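Local coordinates for nucleoprotein (Human coronavirus NL63, PDB 5N4K), which probably packages the positive-strand viral RNA genome into a helical ribonucleocapsid, the part described being its N-terminal RNA-binding domain, at residues A[33-38]-A[143-148]; A[49-54]-A[137-142]; A[66-71]-A[84-89]. All coordinates share one frame; numbering follows the deposited sequence.

Contact 1: A[33-38]-A[143-148]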
loop_
_atom_site.group_PDB
_atom_site.type_symbol
_atom_site.label_atom_id
_atom_site.label_comp_id
_atom_site.label_asym_id
_atom_site.label_seq_id
_atom_site.Cartn_x
_atom_site.Cartn_y
_atom_site.Cartn_z
ATOM N N MET A 33 -14.131 0.993 8.035
ATOM C CA MET A 33 -14.486 1.123 6.657
ATOM C C MET A 33 -13.747 2.272 5.999
ATOM O O MET A 33 -13.451 3.276 6.662
ATOM C CB MET A 33 -16.031 1.328 6.511
ATOM C CG MET A 33 -16.824 0.023 6.805
ATOM S SD MET A 33 -16.495 -1.339 5.709
ATOM C CE MET A 33 -17.314 -0.785 4.196
ATOM N N PRO A 34 -13.495 2.189 4.699
ATOM C CA PRO A 34 -12.872 3.316 3.979
ATOM C C PRO A 34 -13.823 4.462 3.767
ATOM O O PRO A 34 -15.066 4.335 3.877
ATOM C CB PRO A 34 -12.450 2.710 2.664
ATOM C CG PRO A 34 -13.425 1.581 2.439
ATOM C CD PRO A 34 -13.775 1.084 3.785
ATOM N N LEU A 35 -13.254 5.609 3.375
ATOM C CA LEU A 35 -13.996 6.697 2.792
ATOM C C LEU A 35 -13.732 6.653 1.289
ATOM O O LEU A 35 -12.672 6.186 0.790
ATOM C CB LEU A 35 -13.579 8.055 3.321
ATOM C CG LEU A 35 -13.591 8.134 4.824
ATOM C CD1 LEU A 35 -13.047 9.538 5.241
ATOM C CD2 LEU A 35 -14.937 7.846 5.383
ATOM N N LEU A 36 -14.682 7.251 0.536
ATOM C CA LEU A 36 -14.558 7.443 -0.871
ATOM C C LEU A 36 -14.250 8.941 -1.136
ATOM O O LEU A 36 -14.887 9.798 -0.541
ATOM C CB LEU A 36 -15.943 7.018 -1.476
ATOM C CG LEU A 36 -15.880 6.787 -2.926
ATOM C CD1 LEU A 36 -15.103 5.503 -3.287
ATOM C CD2 LEU A 36 -17.349 6.702 -3.405
ATOM N N VAL A 37 -13.335 9.212 -2.054
ATOM C CA VAL A 37 -12.982 10.586 -2.413
ATOM C C VAL A 37 -13.554 10.881 -3.776
ATOM O O VAL A 37 -13.010 10.426 -4.783
ATOM C CB VAL A 37 -11.485 10.807 -2.426
ATOM C CG1 VAL A 37 -11.199 12.280 -2.550
ATOM C CG2 VAL A 37 -10.851 10.383 -1.125
ATOM N N SER A 38 -14.685 11.614 -3.797
ATOM C CA SER A 38 -15.317 11.929 -5.077
ATOM C C SER A 38 -14.793 13.304 -5.564
ATOM O O SER A 38 -13.775 13.863 -5.031
ATOM C CB SER A 38 -16.828 11.813 -4.914
ATOM O OG SER A 38 -17.162 10.444 -4.560
ATOM N N PRO A 143 -17.492 17.941 1.482
ATOM C CA PRO A 143 -18.399 17.422 0.446
ATOM C C PRO A 143 -17.804 16.309 -0.395
ATOM O O PRO A 143 -18.517 15.437 -0.900
ATOM C CB PRO A 143 -18.669 18.663 -0.390
ATOM C CG PRO A 143 -18.477 19.770 0.472
ATOM C CD PRO A 143 -17.336 19.414 1.405
ATOM N N GLU A 144 -16.481 16.286 -0.533
ATOM C CA GLU A 144 -15.804 15.279 -1.394
ATOM C C GLU A 144 -15.572 13.932 -0.737
ATOM O O GLU A 144 -15.128 13.033 -1.430
ATOM C CB GLU A 144 -14.457 15.848 -1.798
ATOM C CG GLU A 144 -14.467 17.169 -2.544
ATOM C CD GLU A 144 -14.510 18.415 -1.654
ATOM O OE1 GLU A 144 -14.621 18.357 -0.371
ATOM O OE2 GLU A 144 -14.501 19.489 -2.347
ATOM N N LEU A 145 -15.877 13.793 0.524
ATOM C CA LEU A 145 -15.678 12.576 1.281
ATOM C C LEU A 145 -17.027 11.919 1.717
ATOM O O LEU A 145 -17.940 12.627 2.143
ATOM C CB LEU A 145 -14.854 12.806 2.575
ATOM C CG LEU A 145 -13.433 13.268 2.314
ATOM C CD1 LEU A 145 -12.768 13.387 3.679
ATOM C CD2 LEU A 145 -12.664 12.267 1.499
ATOM N N SER A 146 -17.106 10.609 1.547
ATOM C CA SER A 146 -18.272 9.850 2.068
ATOM C C SER A 146 -17.870 8.511 2.567
ATOM O O SER A 146 -16.850 7.946 2.143
ATOM C CB SER A 146 -19.306 9.722 0.916
ATOM O OG SER A 146 -18.843 8.965 -0.138
ATOM N N VAL A 147 -18.598 8.004 3.527
ATOM C CA VAL A 147 -18.275 6.695 4.036
ATOM C C VAL A 147 -18.747 5.634 3.057
ATOM O O VAL A 147 -19.851 5.728 2.464
ATOM C CB VAL A 147 -18.888 6.426 5.393
ATOM C CG1 VAL A 147 -18.587 5.006 5.821
ATOM C CG2 VAL A 147 -18.461 7.442 6.413
ATOM N N VAL A 148 -17.967 4.625 2.870
ATOM C CA VAL A 148 -18.342 3.434 2.151
ATOM C C VAL A 148 -19.094 2.546 3.193
ATOM O O VAL A 148 -18.538 2.130 4.254
ATOM C CB VAL A 148 -17.100 2.763 1.520
ATOM C CG1 VAL A 148 -17.525 1.488 0.813
ATOM C CG2 VAL A 148 -16.403 3.722 0.562
HETATM O O HOH W 1 -17.285 10.500 -1.758
#
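Leu36 and Ser146 form the hydrogen-bonded pair at the middle of a short antiparallel ladder, in which the C-terminal strand 145-147 adds an edge strand to the five-stranded sheet of the coronavirus nucleocapsid N-terminal domain. Leu36 N donates to Ser146 O at 2.8 Å, and Ser146 N returns a longer bond to Leu36 O. Val148 N to Pro34 O and Ser38 N to Glu144 O continue the ladder at its two ends.

The tight side is the face of Val37 and Leu145. Their side chains run side by side, and Val37 CG2 meets Leu145 CD2 at 3.7 Å. Leu35 reaches Leu145 CD1 with its own CD1; its CD2 turns instead to Val147 CG2, 3.7 Å away, although the side chains of that pair diverge from the strands. Branched aliphatic groups suit this place because Val46 and Leu51 also pack here.

The face of Leu36 and Ser146 is looser and wetter. Val148 closes the end of the ladder beside Leu36, with CG2 touching Leu36 CB and CB lying against Pro34 CG; its carbonyl oxygen finds no polar partner in the model. Ser146 OG sits between the backbone N and the carbonyl carbon (chi1 65°). A water 2.7 Å from Ser146 OG donates to Leu36 O at 2.8 Å and, in the conformer given, also meets Ser38 OG.

Contact 2: A[49-54]-A[137-142]. With SO4 (sulfate ion), chain J; SO4 (sulfate ion), chain G.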
loop_
_atom_site.group_PDB
_atom_site.type_symbol
_atom_site.label_atom_id
_atom_site.label_comp_id
_atom_site.label_asym_id
_atom_site.label_seq_id
_atom_site.Cartn_x
_atom_site.Cartn_y
_atom_site.Cartn_z
ATOM N N ARG A 49 -7.065 18.136 8.609
ATOM C CA ARG A 49 -5.923 17.844 9.436
ATOM C C ARG A 49 -6.239 16.950 10.563
ATOM O O ARG A 49 -5.339 16.245 11.061
ATOM C CB ARG A 49 -5.345 19.156 9.975
ATOM C CG ARG A 49 -6.215 19.842 11.053
ATOM C CD ARG A 49 -5.775 21.152 11.599
ATOM N NE ARG A 49 -6.741 21.582 12.568
ATOM C CZ ARG A 49 -6.761 21.245 13.824
ATOM N NH1 ARG A 49 -5.756 20.577 14.361
ATOM N NH2 ARG A 49 -7.784 21.606 14.588
ATOM N N ASN A 50 -7.486 16.977 11.098
ATOM C CA ASN A 50 -7.832 16.318 12.295
ATOM C C ASN A 50 -8.940 15.264 12.084
ATOM O O ASN A 50 -9.631 14.899 13.041
ATOM C CB ASN A 50 -8.317 17.309 13.383
ATOM C CG ASN A 50 -9.433 18.189 12.861
ATOM O OD1 ASN A 50 -9.691 18.376 11.700
ATOM N ND2 ASN A 50 -10.047 18.890 13.877
ATOM N N LEU A 51 -8.975 14.669 10.890
ATOM C CA LEU A 51 -10.017 13.655 10.551
ATOM C C LEU A 51 -9.537 12.319 11.065
ATOM O O LEU A 51 -9.095 11.433 10.289
ATOM C CB LEU A 51 -10.274 13.677 9.100
ATOM C CG LEU A 51 -11.549 12.815 8.719
ATOM C CD1 LEU A 51 -12.818 13.571 9.113
ATOM C CD2 LEU A 51 -11.608 12.476 7.272
ATOM N N VAL A 52 -9.693 12.089 12.371
ATOM C CA VAL A 52 -9.358 10.864 13.061
ATOM C C VAL A 52 -10.652 10.155 13.513
ATOM O O VAL A 52 -11.394 10.768 14.308
ATOM C CB VAL A 52 -8.422 11.071 14.298
ATOM C CG1 VAL A 52 -8.031 9.783 14.878
ATOM C CG2 VAL A 52 -7.191 11.922 13.942
ATOM N N PRO A 53 -10.884 8.897 13.102
ATOM C CA PRO A 53 -12.082 8.191 13.618
ATOM C C PRO A 53 -12.070 8.137 15.080
ATOM O O PRO A 53 -11.076 8.024 15.750
ATOM C CB PRO A 53 -11.946 6.791 13.049
ATOM C CG PRO A 53 -11.122 6.946 11.861
ATOM C CD PRO A 53 -10.139 8.095 12.124
ATOM N N ILE A 54 -13.271 8.185 15.666
ATOM C CA ILE A 54 -13.452 8.122 17.116
ATOM C C ILE A 54 -13.645 6.679 17.653
ATOM O O ILE A 54 -14.214 5.892 16.952
ATOM C CB ILE A 54 -14.732 8.969 17.500
ATOM C CG1 ILE A 54 -14.529 10.460 17.166
ATOM C CG2 ILE A 54 -15.136 8.790 18.954
ATOM C CD1 ILE A 54 -15.829 11.234 17.074
ATOM N N PHE A 137 -16.848 10.789 13.295
ATOM C CA PHE A 137 -15.976 11.954 13.435
ATOM C C PHE A 137 -16.580 13.033 14.320
ATOM O O PHE A 137 -17.834 13.186 14.410
ATOM C CB PHE A 137 -15.584 12.513 12.111
ATOM C CG PHE A 137 -14.962 11.481 11.167
ATOM C CD1 PHE A 137 -13.682 11.026 11.356
ATOM C CD2 PHE A 137 -15.718 10.945 10.148
ATOM C CE1 PHE A 137 -13.115 10.075 10.497
ATOM C CE2 PHE A 137 -15.164 9.965 9.305
ATOM C CZ PHE A 137 -13.869 9.552 9.508
ATOM N N SER A 138 -15.721 13.850 14.829
ATOM C CA SER A 138 -16.048 15.089 15.613
ATOM C C SER A 138 -16.295 16.323 14.767
ATOM O O SER A 138 -16.645 17.420 15.278
ATOM C CB SER A 138 -14.792 15.409 16.534
ATOM O OG SER A 138 -14.500 14.342 17.300
ATOM N N ILE A 139 -16.056 16.236 13.497
ATOM C CA ILE A 139 -16.189 17.259 12.518
ATOM C C ILE A 139 -17.069 16.754 11.372
ATOM O O ILE A 139 -17.172 15.555 11.180
ATOM C CB ILE A 139 -14.852 17.788 11.954
ATOM C CG1 ILE A 139 -14.020 16.654 11.383
ATOM C CG2 ILE A 139 -13.992 18.405 13.029
ATOM C CD1 ILE A 139 -12.845 17.156 10.513
ATOM N N ALA A 140 -17.655 17.651 10.614
ATOM C CA ALA A 140 -18.388 17.337 9.393
ATOM C C ALA A 140 -17.407 16.775 8.375
ATOM O O ALA A 140 -16.291 17.227 8.307
ATOM C CB ALA A 140 -19.085 18.561 8.822
ATOM N N LEU A 141 -17.839 15.820 7.583
ATOM C CA LEU A 141 -17.089 15.454 6.382
ATOM C C LEU A 141 -17.200 16.484 5.367
ATOM O O LEU A 141 -18.331 16.972 5.073
ATOM C CB LEU A 141 -17.597 14.172 5.764
ATOM C CG LEU A 141 -17.199 12.902 6.462
ATOM C CD1 LEU A 141 -17.791 11.647 5.862
ATOM C CD2 LEU A 141 -15.717 12.663 6.603
ATOM N N PRO A 142 -16.124 16.907 4.736
ATOM C CA PRO A 142 -16.212 17.720 3.547
ATOM C C PRO A 142 -17.022 17.089 2.435
ATOM O O PRO A 142 -17.155 15.878 2.396
ATOM C CB PRO A 142 -14.715 17.903 3.146
ATOM C CG PRO A 142 -13.935 17.622 4.424
ATOM C CD PRO A 142 -14.702 16.526 5.047
HETATM S S SO4 J . -8.971 19.269 17.055
HETATM O O1 SO4 J . -10.016 19.484 16.050
HETATM O O2 SO4 J . -9.442 19.862 18.319
HETATM O O3 SO4 J . -7.643 19.848 16.698
HETATM O O4 SO4 J . -8.583 17.947 17.067
HETATM S S SO4 G . -8.453 23.389 9.418
HETATM O O1 SO4 G . -9.086 24.668 9.060
HETATM O O2 SO4 G . -8.535 23.076 10.903
HETATM O O3 SO4 G . -9.022 22.153 8.716
HETATM O O4 SO4 G . -7.161 23.389 8.782
#
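The Phe137 ring takes Leu51 CD1 over one face, 3.7 Å from the ring centroid and 19° off the normal, a CH-pi contact displaced toward the CG-CD1 side. Val52 O lies at the ring's edge, 3.7 Å from Phe137 CD1, and Pro53 runs alongside with CD against CE1. The other flat group, the Arg49 guanidinium, has Asn50 CG over one face and sulfates at its edge: NE donates to O2 of one ion at 2.9 Å, while NH2, and NH1 more weakly, reach O3 of a second. These ions probably come from the crystallisation liquor.

Leu51 is the centre of an inverse gamma turn, closed by Val52 N to Asn50 O. Its chi1 of -170° sets CG against the ring, 3.6 Å from Phe137 CE1. Leu51 CD1 also touches Ile139 CD1 and Leu141 CD2. The loop between helix 43-46 and strand 63-73 thus packs on the loop between strands 108-112 and 145-147 without a hydrogen bond joining the two segments, and leucine suits the junction because its two methyls can serve several neighbours. Toward the surface, Ile139 CD1 touches Asn50 OD1 at 3.6 Å. Past the ring's backbone end, Ile54 CD1 lies 3.4 Å from Ser138 OG, a hydroxyl hydrogen-bonded to Lys113.

Contact 3: A[66-71]-A[84-89]; sequences WNVQER and PKVHFY. With SO4 (sulfate ion), chain F; SO4 (sulfate ion), chain D.
Trp66 and Phe88 meet at about a right angle across a non-hydrogen-bonded pair of the beta hairpin 63-73/80-90, central to the antiparallel sheet of the nucleocapsid N-terminal domain. Asn67 with His87 and Gln69 with Lys85 are hydrogen-bonded pairs, each joined by two backbone bonds. Phe88 CB stands over the indole six-membered ring, 3.5 Å from its centroid, and the phenyl ring turns its edge to the five-membered ring, the planes 63° apart. Val86, two residues before Phe88, sets CG2 against Trp66 CE3 at 3.6 Å. A broad indole suits this buried face because it can cover both residues; its NE1 is satisfied by Leu51 O. Farther along, the Val68 and Val86 side chains cross obliquely, CG2 to CG1, and Val68 CG1 lies beside Pro84 CB, while Phe26 of the second subunit packs on Val68 and Pro84.

The opposite face, that of Asn67, Gln69, Lys85 and His87, is polar. His87 NE2 donates to Gln69 OE1 at 3.1 Å, an almost straight bond with the acceptor in the imidazole plane and the amide only 25° from it. This bond fixes the turn of the Gln69 amide and directs its NE2 to a sulfate. Asn67 ND2 reaches Tyr89 OH through a water.

Lys85 extends beside Gln69, its CE over one face of the Arg71 guanidinium. The cations would repel, with Arg71 NH2 only 4.0 Å from Lys85 NZ, but a shared sulfate probably offsets this. The sulfates probably come from the crystallisation liquor, yet a basic patch collecting them is consistent with phosphate binding. Arg71 NH1 bonds to Pro83 O and NH2 to a second sulfate; bent at chi3 (61°), Arg71 gives NE to O1 of the shared ion, whose O2 Lys85 NZ holds at 2.6 Å.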
loop_
_atom_site.group_PDB
_atom_site.type_symbol
_atom_site.label_atom_id
_atom_site.label_comp_id
_atom_site.label_asym_id
_atom_site.label_seq_id
_atom_site.Cartn_x
_atom_site.Cartn_y
_atom_site.Cartn_z
ATOM N N TRP A 66 -4.393 8.335 6.584
ATOM C CA TRP A 66 -5.269 7.750 5.544
ATOM C C TRP A 66 -4.405 7.336 4.377
ATOM O O TRP A 66 -3.645 8.109 3.884
ATOM C CB TRP A 66 -6.336 8.723 5.148
ATOM C CG TRP A 66 -7.334 9.044 6.191
ATOM C CD1 TRP A 66 -7.247 10.038 7.133
ATOM C CD2 TRP A 66 -8.572 8.368 6.467
ATOM N NE1 TRP A 66 -8.322 10.043 7.924
ATOM C CE2 TRP A 66 -9.160 9.017 7.565
ATOM C CE3 TRP A 66 -9.194 7.263 5.925
ATOM C CZ2 TRP A 66 -10.391 8.603 8.087
ATOM C CZ3 TRP A 66 -10.422 6.824 6.449
ATOM C CH2 TRP A 66 -10.982 7.481 7.509
ATOM N N ASN A 67 -4.544 6.089 3.965
ATOM C CA ASN A 67 -3.747 5.511 2.863
ATOM C C ASN A 67 -4.655 5.438 1.598
ATOM O O ASN A 67 -5.719 4.817 1.656
ATOM C CB ASN A 67 -3.284 4.095 3.237
ATOM C CG ASN A 67 -2.152 3.629 2.416
ATOM O OD1 ASN A 67 -1.272 4.391 2.103
ATOM N ND2 ASN A 67 -2.187 2.354 2.090
ATOM N N VAL A 68 -4.223 6.059 0.562
ATOM C CA VAL A 68 -4.977 6.071 -0.695
ATOM C C VAL A 68 -4.855 4.782 -1.448
ATOM O O VAL A 68 -3.727 4.291 -1.656
ATOM C CB VAL A 68 -4.542 7.277 -1.519
ATOM C CG1 VAL A 68 -5.196 7.303 -2.918
ATOM C CG2 VAL A 68 -4.716 8.609 -0.852
ATOM N N GLN A 69 -5.995 4.293 -1.903
ATOM C CA GLN A 69 -6.145 3.120 -2.808
ATOM C C GLN A 69 -6.671 3.675 -4.166
ATOM O O GLN A 69 -7.809 4.155 -4.213
ATOM C CB GLN A 69 -7.172 2.176 -2.169
ATOM C CG GLN A 69 -7.530 0.880 -2.961
ATOM C CD GLN A 69 -8.814 0.195 -2.612
ATOM O OE1 GLN A 69 -9.422 0.379 -1.546
ATOM N NE2 GLN A 69 -9.248 -0.685 -3.519
ATOM N N GLU A 70 -5.870 3.617 -5.202
ATOM C CA GLU A 70 -6.324 3.988 -6.571
ATOM C C GLU A 70 -7.207 2.835 -7.047
ATOM O O GLU A 70 -6.938 1.680 -6.752
ATOM C CB GLU A 70 -5.068 4.177 -7.426
ATOM C CG GLU A 70 -5.280 4.797 -8.755
ATOM C CD GLU A 70 -3.983 5.112 -9.503
ATOM O OE1 GLU A 70 -2.846 5.011 -8.930
ATOM O OE2 GLU A 70 -4.101 5.441 -10.701
ATOM N N ARG A 71 -8.296 3.154 -7.775
ATOM C CA ARG A 71 -9.328 2.199 -8.165
ATOM C C ARG A 71 -9.683 2.400 -9.680
ATOM O O ARG A 71 -9.765 3.514 -10.128
ATOM C CB ARG A 71 -10.601 2.409 -7.329
ATOM C CG ARG A 71 -10.304 2.038 -5.888
ATOM C CD ARG A 71 -11.503 2.372 -5.056
ATOM N NE ARG A 71 -12.749 1.637 -5.437
ATOM C CZ ARG A 71 -13.925 2.135 -5.810
ATOM N NH1 ARG A 71 -14.234 3.381 -6.023
ATOM N NH2 ARG A 71 -14.908 1.259 -6.024
ATOM N N PRO A 84 -11.004 7.265 -5.743
ATOM C CA PRO A 84 -10.148 6.486 -4.844
ATOM C C PRO A 84 -10.795 6.241 -3.510
ATOM O O PRO A 84 -11.688 6.980 -3.099
ATOM C CB PRO A 84 -8.881 7.337 -4.703
ATOM C CG PRO A 84 -9.244 8.649 -5.127
ATOM C CD PRO A 84 -10.411 8.564 -6.076
ATOM N N LYS A 85 -10.362 5.197 -2.823
ATOM C CA LYS A 85 -10.719 4.975 -1.459
ATOM C C LYS A 85 -9.521 5.333 -0.559
ATOM O O LYS A 85 -8.387 5.355 -0.988
ATOM C CB LYS A 85 -11.150 3.543 -1.190
ATOM C CG LYS A 85 -12.572 3.247 -1.698
ATOM C CD LYS A 85 -12.895 1.768 -1.546
ATOM C CE LYS A 85 -14.253 1.563 -2.171
ATOM N NZ LYS A 85 -14.607 0.108 -2.232
ATOM N N VAL A 86 -9.842 5.701 0.673
ATOM C CA VAL A 86 -8.822 5.906 1.700
ATOM C C VAL A 86 -9.147 5.072 2.919
ATOM O O VAL A 86 -10.309 5.002 3.355
ATOM C CB VAL A 86 -8.653 7.410 2.062
ATOM C CG1 VAL A 86 -8.001 8.177 0.932
ATOM C CG2 VAL A 86 -9.977 8.077 2.469
ATOM N N HIS A 87 -8.122 4.467 3.515
ATOM C CA HIS A 87 -8.300 3.659 4.733
ATOM C C HIS A 87 -7.442 4.227 5.857
ATOM O O HIS A 87 -6.269 4.588 5.622
ATOM C CB HIS A 87 -7.856 2.208 4.466
ATOM C CG HIS A 87 -8.578 1.505 3.368
ATOM N ND1 HIS A 87 -9.564 0.611 3.635
ATOM C CD2 HIS A 87 -8.408 1.558 2.062
ATOM C CE1 HIS A 87 -10.056 0.173 2.495
ATOM N NE2 HIS A 87 -9.367 0.707 1.518
ATOM N N PHE A 88 -8.004 4.267 7.070
ATOM C CA PHE A 88 -7.307 4.909 8.178
ATOM C C PHE A 88 -6.542 3.885 8.983
ATOM O O PHE A 88 -7.050 2.778 9.310
ATOM C CB PHE A 88 -8.337 5.550 9.134
ATOM C CG PHE A 88 -7.666 6.083 10.375
ATOM C CD1 PHE A 88 -7.047 7.320 10.326
ATOM C CD2 PHE A 88 -7.614 5.353 11.529
ATOM C CE1 PHE A 88 -6.353 7.811 11.421
ATOM C CE2 PHE A 88 -6.915 5.820 12.644
ATOM C CZ PHE A 88 -6.286 7.033 12.562
ATOM N N TYR A 89 -5.355 4.270 9.414
ATOM C CA TYR A 89 -4.527 3.489 10.307
ATOM C C TYR A 89 -3.906 4.417 11.335
ATOM O O TYR A 89 -3.440 5.492 11.047
ATOM C CB TYR A 89 -3.404 2.807 9.518
ATOM C CG TYR A 89 -3.895 1.875 8.452
ATOM C CD1 TYR A 89 -4.127 2.333 7.167
ATOM C CD2 TYR A 89 -4.088 0.526 8.757
ATOM C CE1 TYR A 89 -4.604 1.445 6.168
ATOM C CE2 TYR A 89 -4.567 -0.296 7.766
ATOM C CZ TYR A 89 -4.806 0.190 6.576
ATOM O OH TYR A 89 -5.268 -0.702 5.519
HETATM S S SO4 F . -12.767 -1.917 -4.525
HETATM O O1 SO4 F . -12.791 -1.366 -5.895
HETATM O O2 SO4 F . -12.564 -0.881 -3.499
HETATM O O3 SO4 F . -11.524 -2.688 -4.486
HETATM O O4 SO4 F . -14.000 -2.656 -4.129
HETATM S S SO4 D . -18.514 1.631 -8.126
HETATM O O1 SO4 D . -18.269 2.947 -8.730
HETATM O O2 SO4 D . -19.390 1.900 -6.967
HETATM O O3 SO4 D . -17.223 1.005 -7.708
HETATM O O4 SO4 D . -19.122 0.668 -9.070
HETATM O O HOH W 2 -4.560 0.650 2.699
#

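How the contacts relate
Along the chain the contacts are nested: contact 3, the hairpin, lies inside the loop closed by contact 2, which lies inside that closed by contact 1. Contacts 1 and 3, with centres about 10 Å apart, share one antiparallel sheet, since strand 35-37 lies between 80-90 and 145-147 and bonds to the former through Leu35 O and Val86 N (2.9 Å). Contact 2, about 12 Å from contact 1 and 15 Å from contact 3 between centres, belongs to the loops packed against that sheet: Leu51 packs on Leu35 and Leu145, and Pro53 on Phe88. Segments distant in sequence thus close into one compact RNA-binding domain around a shared apolar core.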